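Long-range contacts in PlyP35 (Listeria phage P35, PDB 6S3Y), which probably anchors a phage endolysin to the Listeria cell wall, as a C-terminal binding module built from two SH3-like repeats: residues Phe16-Phe22 with Arg59-Tyr63; Phe87-Lys92 with Lys127-Pro132; Asn5-Val9 with Phe136-Lys140; Lys11-Phe16 with Ser27-His33. One frame throughout, in Å; residues are numbered along the deposited sequence.

Contact 1: Phe16-Phe22 with Arg59-Tyr63; sequences FQDKPQF and RGYIY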
# COMPACT_ATOMS: atom_id res chain seq x y z
N PHE A 16 2.55 5.77 -1.36
CA PHE A 16 3.71 6.64 -1.05
C PHE A 16 3.42 7.29 0.30
O PHE A 16 2.68 8.29 0.36
CB PHE A 16 3.93 7.62 -2.20
CG PHE A 16 5.18 8.45 -2.17
CD1 PHE A 16 6.44 7.86 -2.23
CD2 PHE A 16 5.10 9.83 -2.15
CE1 PHE A 16 7.58 8.64 -2.28
CE2 PHE A 16 6.25 10.61 -2.19
CZ PHE A 16 7.48 10.01 -2.26
N GLN A 17 3.90 6.66 1.37
CA GLN A 17 3.50 6.99 2.77
C GLN A 17 4.49 7.99 3.37
O GLN A 17 5.62 8.08 2.86
CB GLN A 17 3.44 5.70 3.61
CG GLN A 17 2.45 4.65 3.11
CD GLN A 17 1.02 5.15 3.07
OE1 GLN A 17 0.50 5.51 2.00
NE2 GLN A 17 0.40 5.21 4.23
N ASP A 18 4.10 8.70 4.43
CA ASP A 18 4.97 9.71 5.08
C ASP A 18 6.05 9.01 5.91
O ASP A 18 6.97 9.71 6.36
CB ASP A 18 4.15 10.73 5.88
CG ASP A 18 3.35 10.16 7.04
OD1 ASP A 18 3.22 8.93 7.15
OD2 ASP A 18 2.84 10.96 7.83
N LYS A 19 5.96 7.70 6.09
CA LYS A 19 6.94 6.87 6.83
C LYS A 19 7.11 5.55 6.11
O LYS A 19 6.17 5.12 5.44
CB LYS A 19 6.40 6.51 8.21
CG LYS A 19 6.01 7.68 9.08
CD LYS A 19 5.16 7.32 10.24
CE LYS A 19 4.67 8.57 10.92
NZ LYS A 19 3.91 8.21 12.14
N PRO A 20 8.26 4.87 6.26
CA PRO A 20 8.44 3.55 5.64
C PRO A 20 7.77 2.43 6.45
O PRO A 20 8.45 1.50 6.84
CB PRO A 20 9.96 3.40 5.60
CG PRO A 20 10.41 4.14 6.84
CD PRO A 20 9.46 5.31 6.98
N GLN A 21 6.46 2.54 6.66
CA GLN A 21 5.66 1.56 7.43
C GLN A 21 4.21 1.69 6.94
O GLN A 21 3.83 2.79 6.50
CB GLN A 21 5.80 1.81 8.95
CG GLN A 21 5.54 3.26 9.37
CD GLN A 21 5.90 3.72 10.78
OE1 GLN A 21 7.07 3.93 11.11
NE2 GLN A 21 4.88 3.99 11.59
N PHE A 22 3.44 0.60 7.01
CA PHE A 22 2.02 0.58 6.61
C PHE A 22 1.11 0.99 7.77
O PHE A 22 0.02 1.50 7.49
CB PHE A 22 1.72 -0.79 6.04
CG PHE A 22 2.35 -1.02 4.70
CD1 PHE A 22 1.93 -0.32 3.58
CD2 PHE A 22 3.37 -1.93 4.57
CE1 PHE A 22 2.50 -0.56 2.35
CE2 PHE A 22 3.94 -2.17 3.34
CZ PHE A 22 3.49 -1.49 2.23
N ARG A 59 8.58 14.48 1.68
CA ARG A 59 9.24 13.18 1.48
C ARG A 59 8.21 12.06 1.68
O ARG A 59 7.38 12.16 2.58
CB ARG A 59 10.44 13.02 2.42
CG ARG A 59 11.15 11.68 2.27
CD ARG A 59 12.55 11.69 2.84
NE ARG A 59 13.42 12.63 2.16
CZ ARG A 59 14.06 12.40 1.03
NH1 ARG A 59 13.91 11.27 0.37
NH2 ARG A 59 14.81 13.35 0.52
N GLY A 60 8.31 11.01 0.88
CA GLY A 60 7.52 9.80 1.08
C GLY A 60 8.34 8.55 0.90
O GLY A 60 9.53 8.63 0.52
N TYR A 61 7.70 7.41 1.18
CA TYR A 61 8.32 6.08 1.17
C TYR A 61 7.35 5.11 0.50
O TYR A 61 6.16 5.11 0.86
CB TYR A 61 8.62 5.64 2.61
CG TYR A 61 9.54 6.58 3.35
CD1 TYR A 61 9.05 7.69 4.02
CD2 TYR A 61 10.90 6.37 3.34
CE1 TYR A 61 9.91 8.58 4.66
CE2 TYR A 61 11.77 7.22 4.00
CZ TYR A 61 11.27 8.34 4.66
OH TYR A 61 12.08 9.23 5.29
N ILE A 62 7.85 4.26 -0.38
CA ILE A 62 7.00 3.27 -1.07
C ILE A 62 7.69 1.92 -1.07
O ILE A 62 8.91 1.84 -1.30
CB ILE A 62 6.60 3.79 -2.47
CG1 ILE A 62 5.62 2.81 -3.14
CG2 ILE A 62 7.81 4.06 -3.34
CD1 ILE A 62 4.82 3.44 -4.27
N TYR A 63 6.92 0.87 -0.82
CA TYR A 63 7.43 -0.51 -0.66
C TYR A 63 7.96 -1.01 -1.99
O TYR A 63 7.39 -0.66 -3.02
CB TYR A 63 6.31 -1.34 -0.05
CG TYR A 63 6.71 -2.71 0.42
CD1 TYR A 63 7.19 -2.91 1.70
CD2 TYR A 63 6.57 -3.81 -0.41
CE1 TYR A 63 7.50 -4.19 2.17
CE2 TYR A 63 6.87 -5.08 0.04
CZ TYR A 63 7.33 -5.27 1.33
OH TYR A 63 7.64 -6.52 1.75
O HOH W 1 7.76 12.09 5.36
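Gln17 and Tyr61 hold each other through both backbone polar groups, a worked case of one antiparallel hydrogen-bonded pair organising the packing around it. Gln17 N donates to Tyr61 O over 2.8 Å. The return bond, Tyr61 N to Gln17 O, is equally short at 2.8 Å but bends to 138° at the hydrogen. Beyond the bridge a water takes over, donating to both Asp18 O and Arg59 O. The Gln17 side chain bends away from the partner strand, and its amide is engaged by Ser27 and Ser25.

Packing spreads from here along both segments. With CG anti to the backbone N (chi1 -171°), the Phe16 ring lies against the backbone of Gly60, whose CA sits over one face, 3.5 Å from the ring centroid and displaced toward the rim. Pro20 runs alongside Tyr61, its CD above the middle of that ring at 3.8 Å from the centroid, while Asp18 O approaches the ring edge, 3.6 Å from Tyr61 CE1. After the inverse gamma turn centred on Pro20, the Phe22 and Tyr63 side chains cross at about a right angle with their rings set obliquely, bringing Phe22 CZ to 3.6 Å from Tyr63 CB.

Strand 56-63 is also bonded to strand 46-53, through Gly60 with Gly49 and Ile62 with Tyr47, and Leu39 of strand 36-41 packs on Phe16 and Ile62. The contact thus ties the end of strand 6-17 to strand 56-63 within the first SH3-like repeat.

Contact 2: Phe87-Lys92 with Lys127-Pro132; sequences FCWDNK and KTFYIP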
# COMPACT_ATOMS: atom_id res chain seq x y z
N PHE A 87 -1.85 -5.17 0.53
CA PHE A 87 -1.44 -6.29 1.40
C PHE A 87 -2.57 -6.54 2.39
O PHE A 87 -3.30 -5.58 2.72
CB PHE A 87 -0.18 -5.96 2.18
CG PHE A 87 1.12 -6.08 1.43
CD1 PHE A 87 1.48 -7.26 0.81
CD2 PHE A 87 2.02 -5.02 1.41
CE1 PHE A 87 2.70 -7.38 0.18
CE2 PHE A 87 3.25 -5.15 0.78
CZ PHE A 87 3.59 -6.33 0.15
N CYS A 88 -2.66 -7.78 2.90
CA CYS A 88 -3.29 -8.03 4.22
C CYS A 88 -2.31 -8.84 5.07
O CYS A 88 -1.43 -9.57 4.51
CB CYS A 88 -4.65 -8.71 4.09
SG CYS A 88 -4.59 -10.25 3.14
N TRP A 89 -2.43 -8.70 6.39
CA TRP A 89 -1.46 -9.27 7.34
C TRP A 89 -2.19 -10.15 8.37
O TRP A 89 -3.31 -9.79 8.75
CB TRP A 89 -0.72 -8.14 8.06
CG TRP A 89 0.24 -7.34 7.20
CD1 TRP A 89 1.58 -7.52 7.10
CD2 TRP A 89 -0.08 -6.17 6.43
NE1 TRP A 89 2.12 -6.55 6.31
CE2 TRP A 89 1.13 -5.70 5.89
CE3 TRP A 89 -1.26 -5.45 6.16
CZ2 TRP A 89 1.21 -4.57 5.07
CZ3 TRP A 89 -1.18 -4.33 5.36
CH2 TRP A 89 0.03 -3.90 4.83
N ASP A 90 -1.50 -11.16 8.88
CA ASP A 90 -2.13 -12.06 9.89
C ASP A 90 -2.04 -11.43 11.27
O ASP A 90 -2.50 -12.05 12.20
CB ASP A 90 -1.54 -13.45 9.86
CG ASP A 90 -0.16 -13.60 10.43
OD1 ASP A 90 0.56 -12.59 10.57
OD2 ASP A 90 0.19 -14.76 10.68
N ASN A 91 -1.54 -10.20 11.39
CA ASN A 91 -1.67 -9.46 12.67
C ASN A 91 -1.68 -7.96 12.44
O ASN A 91 -1.31 -7.52 11.34
CB ASN A 91 -0.60 -9.94 13.66
CG ASN A 91 0.74 -9.31 13.41
OD1 ASN A 91 0.88 -8.11 13.53
ND2 ASN A 91 1.71 -10.13 13.08
N LYS A 92 -2.06 -7.18 13.45
CA LYS A 92 -2.43 -5.75 13.31
C LYS A 92 -1.18 -4.84 13.37
O LYS A 92 -1.38 -3.63 13.39
CB LYS A 92 -3.48 -5.44 14.36
CG LYS A 92 -4.73 -6.29 14.23
CD LYS A 92 -5.83 -5.90 15.16
CE LYS A 92 -7.03 -6.80 15.04
NZ LYS A 92 -8.12 -6.33 15.93
N LYS A 127 -7.41 -18.80 9.00
CA LYS A 127 -6.92 -17.62 9.73
C LYS A 127 -7.52 -16.33 9.20
O LYS A 127 -7.76 -16.29 7.98
CB LYS A 127 -5.47 -17.47 9.36
CG LYS A 127 -4.58 -17.43 10.57
CD LYS A 127 -3.12 -17.17 10.43
CE LYS A 127 -2.35 -17.45 9.16
NZ LYS A 127 -0.94 -17.15 9.49
N THR A 128 -7.63 -15.35 10.08
CA THR A 128 -8.08 -13.98 9.75
C THR A 128 -6.85 -13.19 9.29
O THR A 128 -5.82 -13.23 10.01
CB THR A 128 -8.73 -13.32 10.97
OG1 THR A 128 -9.72 -14.22 11.45
CG2 THR A 128 -9.35 -11.99 10.60
N PHE A 129 -6.95 -12.49 8.17
CA PHE A 129 -5.98 -11.44 7.79
C PHE A 129 -6.64 -10.08 7.97
O PHE A 129 -7.88 -10.00 8.12
CB PHE A 129 -5.45 -11.69 6.37
CG PHE A 129 -4.54 -12.88 6.27
CD1 PHE A 129 -5.06 -14.18 6.32
CD2 PHE A 129 -3.16 -12.73 6.17
CE1 PHE A 129 -4.22 -15.27 6.26
CE2 PHE A 129 -2.32 -13.83 6.07
CZ PHE A 129 -2.85 -15.09 6.14
N TYR A 130 -5.82 -9.03 8.03
CA TYR A 130 -6.28 -7.65 8.30
C TYR A 130 -5.76 -6.73 7.21
O TYR A 130 -4.59 -6.88 6.77
CB TYR A 130 -5.82 -7.20 9.69
CG TYR A 130 -6.32 -8.10 10.79
CD1 TYR A 130 -7.62 -7.99 11.25
CD2 TYR A 130 -5.50 -9.07 11.33
CE1 TYR A 130 -8.10 -8.84 12.24
CE2 TYR A 130 -5.97 -9.94 12.31
CZ TYR A 130 -7.25 -9.79 12.79
OH TYR A 130 -7.70 -10.65 13.74
N ILE A 131 -6.63 -5.81 6.79
CA ILE A 131 -6.32 -4.76 5.78
C ILE A 131 -6.77 -3.42 6.36
O ILE A 131 -7.87 -3.29 6.89
CB ILE A 131 -6.96 -5.10 4.41
CG1 ILE A 131 -6.50 -4.11 3.33
CG2 ILE A 131 -8.48 -5.18 4.51
CD1 ILE A 131 -6.94 -4.49 1.91
N PRO A 132 -5.91 -2.38 6.31
CA PRO A 132 -6.31 -1.04 6.75
C PRO A 132 -7.22 -0.35 5.72
O PRO A 132 -7.15 -0.66 4.53
CB PRO A 132 -4.96 -0.34 6.90
CG PRO A 132 -4.09 -1.00 5.84
CD PRO A 132 -4.53 -2.44 5.81
O HOH W 2 -4.47 -13.87 12.19
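Trp89 and Tyr130 form an antiparallel hydrogen-bonded pair, a single beta bridge within the second SH3-like repeat. The strands splay markedly, the N-to-C directions of their short axes 131° apart, well short of antiparallel, which illustrates how strongly twisted strands can share one bridge and then rely on side chains. Trp89 N reaches Tyr130 O at 2.8 Å, and Tyr130 N reaches Trp89 O at 2.7 Å. Tyr130 O is also approached by Cys88 CA at 3.1 Å, a CA-H...O contact beside the main bond. Past the bridge, where segment 87-92 leaves its strand, a water donates to Asp90 O and Thr128 O and links the two backbones there.

Aromatic rings carry much of the remaining contact. Cys88 SG touches Phe129 CB at 3.6 Å and stands obliquely to that ring, whereas Asp90 CB lies over one of its faces. On Tyr130, the extended chain of Lys92 crosses one face toward the rim, with CE 3.9 Å from the ring centroid; its NZ goes on to a salt bridge with Asp115. Pro132 CD meets the edge of the Trp89 indole, 3.9 Å from CZ3, the two side chains crossing at about a right angle.

Charge pairing closes the turn end. Asp90 CG sits between its own N and carbonyl carbon (chi1 74°), which directs the carboxylate to Lys127, an amine shared with Asp98. Lys127 NZ binds Asp90 OD2 at 2.9 Å, arriving on the anti side and 20° out of the carboxylate plane.

Contact 3: Asn5-Val9 with Phe136-Lys140; sequences NINIV and FDIKK
Ile8 and Phe136 make the close-packed half of this contact, while the residues that follow Asp137 drift away, an instructive case of a short bridge with one tight and one loose flank. On the tight side Ile8 meets the ring with both of its branches. Ile8 CG2 lies 3.5 Å from Phe136 CD1, and Ile8 CD1 rests over one face, 4.2 Å from the ring centroid and shifted toward the rim. Ile8 can do this because its CG1 occupies the position between backbone N and carbonyl carbon (chi1 71°), which brings Ile8 CD1 over the ring face. Beside this cluster Val9 and Asp137 form an antiparallel hydrogen-bonded pair. Val9 N donates to Asp137 O at 3.0 Å, and Asp137 N donates to Val9 O at 2.8 Å, nearly straight at 169°. Ile8 CA adds a CA-H...O contact of 3.3 Å to the same Asp137 O.

The other flank is sparse. The touching parts run 110° apart, so after one pair segment 136-140 turns off and the bridge is not extended. Ile6 CG2 still reaches Ile138 CG1 at 3.8 Å, and that CG1 also meets the edge of the Phe136 ring in its plane. Asn7, Asp137 and Lys139 lie on the solvent side.

Strand 6-17 is bonded as well to strand 107-110, through Ile6 with Thr110 and Ile8 with Gly108. The last short strand, 136-137, is through Val9 and Asp137 a further neighbour of strand 6-17 in that antiparallel sheet, bringing the C-terminal end of the chain beside its first strand, with Tyr118 packed edge-to-face against Phe136.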
# COMPACT_ATOMS: atom_id res chain seq x y z
N ASN A 5 -21.90 -7.13 6.51
CA ASN A 5 -20.74 -7.31 5.60
C ASN A 5 -20.56 -6.06 4.73
O ASN A 5 -21.53 -5.29 4.53
CB ASN A 5 -20.78 -8.62 4.81
CG ASN A 5 -22.03 -8.79 3.98
OD1 ASN A 5 -22.36 -7.91 3.19
ND2 ASN A 5 -22.70 -9.92 4.14
N ILE A 6 -19.34 -5.87 4.25
CA ILE A 6 -18.90 -4.76 3.36
C ILE A 6 -18.22 -5.41 2.16
O ILE A 6 -17.31 -6.24 2.36
CB ILE A 6 -17.93 -3.83 4.12
CG1 ILE A 6 -18.52 -3.32 5.44
CG2 ILE A 6 -17.45 -2.72 3.22
CD1 ILE A 6 -19.76 -2.48 5.22
N ASN A 7 -18.66 -5.08 0.96
CA ASN A 7 -17.94 -5.45 -0.28
C ASN A 7 -16.85 -4.40 -0.51
O ASN A 7 -17.16 -3.21 -0.43
CB ASN A 7 -18.90 -5.56 -1.46
CG ASN A 7 -19.88 -6.70 -1.27
OD1 ASN A 7 -19.48 -7.85 -1.17
ND2 ASN A 7 -21.16 -6.39 -1.23
N ILE A 8 -15.63 -4.84 -0.77
CA ILE A 8 -14.47 -3.93 -0.95
C ILE A 8 -13.78 -4.26 -2.26
O ILE A 8 -13.87 -5.41 -2.73
CB ILE A 8 -13.49 -3.99 0.24
CG1 ILE A 8 -12.72 -5.31 0.27
CG2 ILE A 8 -14.21 -3.71 1.53
CD1 ILE A 8 -11.60 -5.30 1.35
N VAL A 9 -13.10 -3.27 -2.81
CA VAL A 9 -12.20 -3.45 -3.98
C VAL A 9 -10.87 -2.79 -3.64
O VAL A 9 -10.85 -1.62 -3.20
CB VAL A 9 -12.85 -2.93 -5.28
CG1 VAL A 9 -13.44 -1.57 -5.10
CG2 VAL A 9 -11.88 -2.95 -6.45
N PHE A 136 -8.42 0.17 0.29
CA PHE A 136 -9.56 -0.29 -0.50
C PHE A 136 -10.65 0.79 -0.60
O PHE A 136 -10.69 1.75 0.21
CB PHE A 136 -10.15 -1.58 0.10
CG PHE A 136 -10.73 -1.46 1.49
CD1 PHE A 136 -12.03 -1.01 1.68
CD2 PHE A 136 -10.00 -1.85 2.60
CE1 PHE A 136 -12.56 -0.94 2.97
CE2 PHE A 136 -10.54 -1.78 3.88
CZ PHE A 136 -11.82 -1.31 4.08
N ASP A 137 -11.55 0.60 -1.56
CA ASP A 137 -12.80 1.39 -1.72
C ASP A 137 -14.02 0.50 -1.40
O ASP A 137 -13.95 -0.72 -1.57
CB ASP A 137 -12.88 1.98 -3.12
CG ASP A 137 -11.90 3.13 -3.35
OD1 ASP A 137 -11.68 3.95 -2.40
OD2 ASP A 137 -11.37 3.19 -4.47
N ILE A 138 -15.09 1.13 -0.99
CA ILE A 138 -16.44 0.56 -0.79
C ILE A 138 -17.33 1.14 -1.90
O ILE A 138 -17.57 2.38 -1.88
CB ILE A 138 -16.96 0.90 0.61
CG1 ILE A 138 -16.01 0.43 1.73
CG2 ILE A 138 -18.40 0.38 0.76
CD1 ILE A 138 -16.36 1.00 3.06
N LYS A 139 -17.78 0.29 -2.83
CA LYS A 139 -18.61 0.70 -4.00
C LYS A 139 -19.95 1.31 -3.56
O LYS A 139 -20.62 0.65 -2.76
CB LYS A 139 -18.85 -0.52 -4.88
CG LYS A 139 -19.74 -0.26 -6.10
CD LYS A 139 -19.72 -1.37 -7.11
CE LYS A 139 -21.09 -1.69 -7.68
NZ LYS A 139 -20.99 -2.26 -9.05
N LYS A 140 -20.31 2.51 -4.08
CA LYS A 140 -21.62 3.19 -3.86
C LYS A 140 -22.56 2.84 -5.02
O LYS A 140 -22.62 1.72 -5.49
CB LYS A 140 -21.54 4.72 -3.83
CG LYS A 140 -20.24 5.33 -3.32
CD LYS A 140 -20.42 6.49 -2.37
CE LYS A 140 -19.24 6.68 -1.45
NZ LYS A 140 -18.87 5.45 -0.70

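Contact 4: Lys11-Phe16 with Ser27-His33; sequences KDVGYF and SVRQWKH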
# COMPACT_ATOMS: atom_id res chain seq x y z
N LYS A 11 -7.57 -0.84 -4.12
CA LYS A 11 -7.34 0.35 -4.98
C LYS A 11 -6.35 0.04 -6.10
O LYS A 11 -5.51 -0.89 -5.96
CB LYS A 11 -6.85 1.55 -4.18
CG LYS A 11 -7.87 2.12 -3.21
CD LYS A 11 -7.28 3.27 -2.38
CE LYS A 11 -8.32 3.95 -1.54
NZ LYS A 11 -7.73 4.91 -0.59
N ASP A 12 -6.41 0.85 -7.15
CA ASP A 12 -5.54 0.76 -8.35
C ASP A 12 -4.29 1.62 -8.13
O ASP A 12 -3.80 2.23 -9.13
CB ASP A 12 -6.32 1.24 -9.58
CG ASP A 12 -5.65 0.85 -10.89
OD1 ASP A 12 -5.15 -0.30 -10.98
OD2 ASP A 12 -5.60 1.72 -11.76
N VAL A 13 -3.75 1.65 -6.90
CA VAL A 13 -2.64 2.60 -6.52
C VAL A 13 -1.50 1.86 -5.81
O VAL A 13 -1.72 0.74 -5.24
CB VAL A 13 -3.16 3.75 -5.65
CG1 VAL A 13 -4.32 4.48 -6.33
CG2 VAL A 13 -3.56 3.26 -4.25
N GLY A 14 -0.31 2.46 -5.85
CA GLY A 14 0.80 2.23 -4.90
C GLY A 14 0.79 3.28 -3.82
O GLY A 14 0.33 4.42 -4.05
N TYR A 15 1.33 2.95 -2.64
CA TYR A 15 1.17 3.76 -1.42
C TYR A 15 2.50 4.46 -1.13
O TYR A 15 3.46 3.79 -0.75
CB TYR A 15 0.66 2.86 -0.29
CG TYR A 15 -0.67 2.26 -0.65
CD1 TYR A 15 -1.85 2.95 -0.48
CD2 TYR A 15 -0.71 1.02 -1.27
CE1 TYR A 15 -3.05 2.41 -0.87
CE2 TYR A 15 -1.93 0.46 -1.66
CZ TYR A 15 -3.10 1.16 -1.47
OH TYR A 15 -4.29 0.65 -1.88
N PHE A 16 2.55 5.77 -1.36
CA PHE A 16 3.71 6.64 -1.05
C PHE A 16 3.42 7.29 0.30
O PHE A 16 2.68 8.29 0.36
CB PHE A 16 3.93 7.62 -2.20
CG PHE A 16 5.18 8.45 -2.17
CD1 PHE A 16 6.44 7.86 -2.23
CD2 PHE A 16 5.10 9.83 -2.15
CE1 PHE A 16 7.58 8.64 -2.28
CE2 PHE A 16 6.25 10.61 -2.19
CZ PHE A 16 7.48 10.01 -2.26
N SER A 27 -0.82 8.73 3.63
CA SER A 27 -0.43 8.71 2.21
C SER A 27 -0.00 10.13 1.80
O SER A 27 -0.80 11.05 1.91
CB SER A 27 -1.54 8.18 1.35
OG SER A 27 -1.75 6.80 1.63
N VAL A 28 1.24 10.29 1.39
CA VAL A 28 1.70 11.53 0.70
C VAL A 28 1.14 11.50 -0.73
O VAL A 28 0.65 12.54 -1.19
CB VAL A 28 3.23 11.63 0.73
CG1 VAL A 28 3.73 12.79 -0.10
CG2 VAL A 28 3.74 11.73 2.16
N ARG A 29 1.22 10.36 -1.40
CA ARG A 29 0.57 10.11 -2.71
C ARG A 29 -0.01 8.69 -2.72
O ARG A 29 0.63 7.78 -2.16
CB ARG A 29 1.55 10.21 -3.89
CG ARG A 29 2.10 11.60 -4.12
CD ARG A 29 1.12 12.58 -4.70
NE ARG A 29 1.75 13.86 -5.00
CZ ARG A 29 1.84 14.88 -4.16
NH1 ARG A 29 1.35 14.80 -2.94
NH2 ARG A 29 2.39 16.02 -4.52
N GLN A 30 -1.14 8.51 -3.38
CA GLN A 30 -1.65 7.21 -3.84
C GLN A 30 -1.54 7.25 -5.36
O GLN A 30 -2.46 7.75 -6.01
CB GLN A 30 -3.03 6.98 -3.23
CG GLN A 30 -2.94 6.62 -1.76
CD GLN A 30 -4.25 6.27 -1.12
OE1 GLN A 30 -5.27 6.13 -1.78
NE2 GLN A 30 -4.23 6.17 0.21
N TRP A 31 -0.41 6.78 -5.87
CA TRP A 31 -0.06 6.88 -7.30
C TRP A 31 -0.78 5.77 -8.07
O TRP A 31 -0.54 4.58 -7.78
CB TRP A 31 1.45 6.77 -7.49
CG TRP A 31 2.25 8.01 -7.22
CD1 TRP A 31 1.97 9.30 -7.56
CD2 TRP A 31 3.56 8.04 -6.62
NE1 TRP A 31 2.99 10.13 -7.18
CE2 TRP A 31 3.99 9.38 -6.63
CE3 TRP A 31 4.41 7.06 -6.09
CZ2 TRP A 31 5.22 9.77 -6.12
CZ3 TRP A 31 5.63 7.43 -5.60
CH2 TRP A 31 6.03 8.77 -5.62
N LYS A 32 -1.55 6.16 -9.09
CA LYS A 32 -2.22 5.22 -10.02
C LYS A 32 -1.18 4.27 -10.61
O LYS A 32 -0.04 4.71 -10.93
CB LYS A 32 -2.94 6.02 -11.11
CG LYS A 32 -3.91 5.19 -11.94
CD LYS A 32 -4.70 6.03 -12.93
CE LYS A 32 -3.81 6.83 -13.87
NZ LYS A 32 -4.59 7.63 -14.84
N HIS A 33 -1.57 3.00 -10.80
CA HIS A 33 -0.80 1.98 -11.56
C HIS A 33 -0.19 2.65 -12.79
O HIS A 33 -0.94 3.36 -13.47
CB HIS A 33 -1.69 0.80 -11.94
CG HIS A 33 -0.92 -0.38 -12.45
ND1 HIS A 33 -0.94 -0.81 -13.76
CD2 HIS A 33 -0.04 -1.18 -11.81
CE1 HIS A 33 -0.21 -1.92 -13.86
NE2 HIS A 33 0.39 -2.13 -12.69
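Gly14 and Trp31 exchange two backbone hydrogen bonds, Gly14 N to Trp31 O at 2.9 Å and Trp31 N to Gly14 O at 3.1 Å. Toward the start of the first segment, His33 N adds another to Asp12 O. Toward its end Phe16 N donates to Arg29 O, but Phe16 O accepts twice: from Val28 N at 2.7 Å and from Arg29 N at 3.1 Å. Two residues thus face one, a classic beta bulge, set in the hairpin of strands 6-17 and 27-32 and marking where the second strand turns a corner.

Among polar side chains, the Gln30 amide is pinned at both ends. The chain runs extended beyond CG (chi2 -176°), carrying the amide out to Lys11, whose NZ, also bound to Tyr134 O, meets a lone pair of Gln30 OE1 in the amide plane at 3.0 Å. On the other arm Gln30 NE2 donates to Ser27 OG at 2.9 Å, only 4° out of that plane, and these two bonds fix the rotation of the group; the Ser27 hydroxyl is also hydrogen-bonded to Gln17 OE1. Arg29 NH1 bonds Val28 O and pairs with Asp53.

Aromatic and apolar contacts lie on both faces of the hairpin. Tyr15 packs beside the Gln30 chain. On the opposite face the Phe16 ring and the six-membered ring of Trp31 form an offset stack, centroids 4.3 Å apart and planes at 28°, with Trp31 CH2 over the middle of the phenyl ring. Val28 CG1 touches Phe16 CD2 at 3.9 Å.

Overall arrangement
Strand 6-17 is the common thread: contacts 3, 4 and 1 succeed one another along it, pairing it first with strand 136-137, then with 27-32, and finally with 56-63. Contacts 1 and 4 share Phe16 and have centres about 10 Å apart, their segments alternating in sequence. Contact 2 lies in the second repeat, its centre about 19 Å from that of contact 1, yet the two touch where Phe22 and Tyr63 meet Trp89 and Phe87. Contact 3 closes the loop enclosing all the others. One long, interrupted strand thus links the two SH3-like repeats, which also meet directly through aromatic packing, consistent with a single two-repeat binding module.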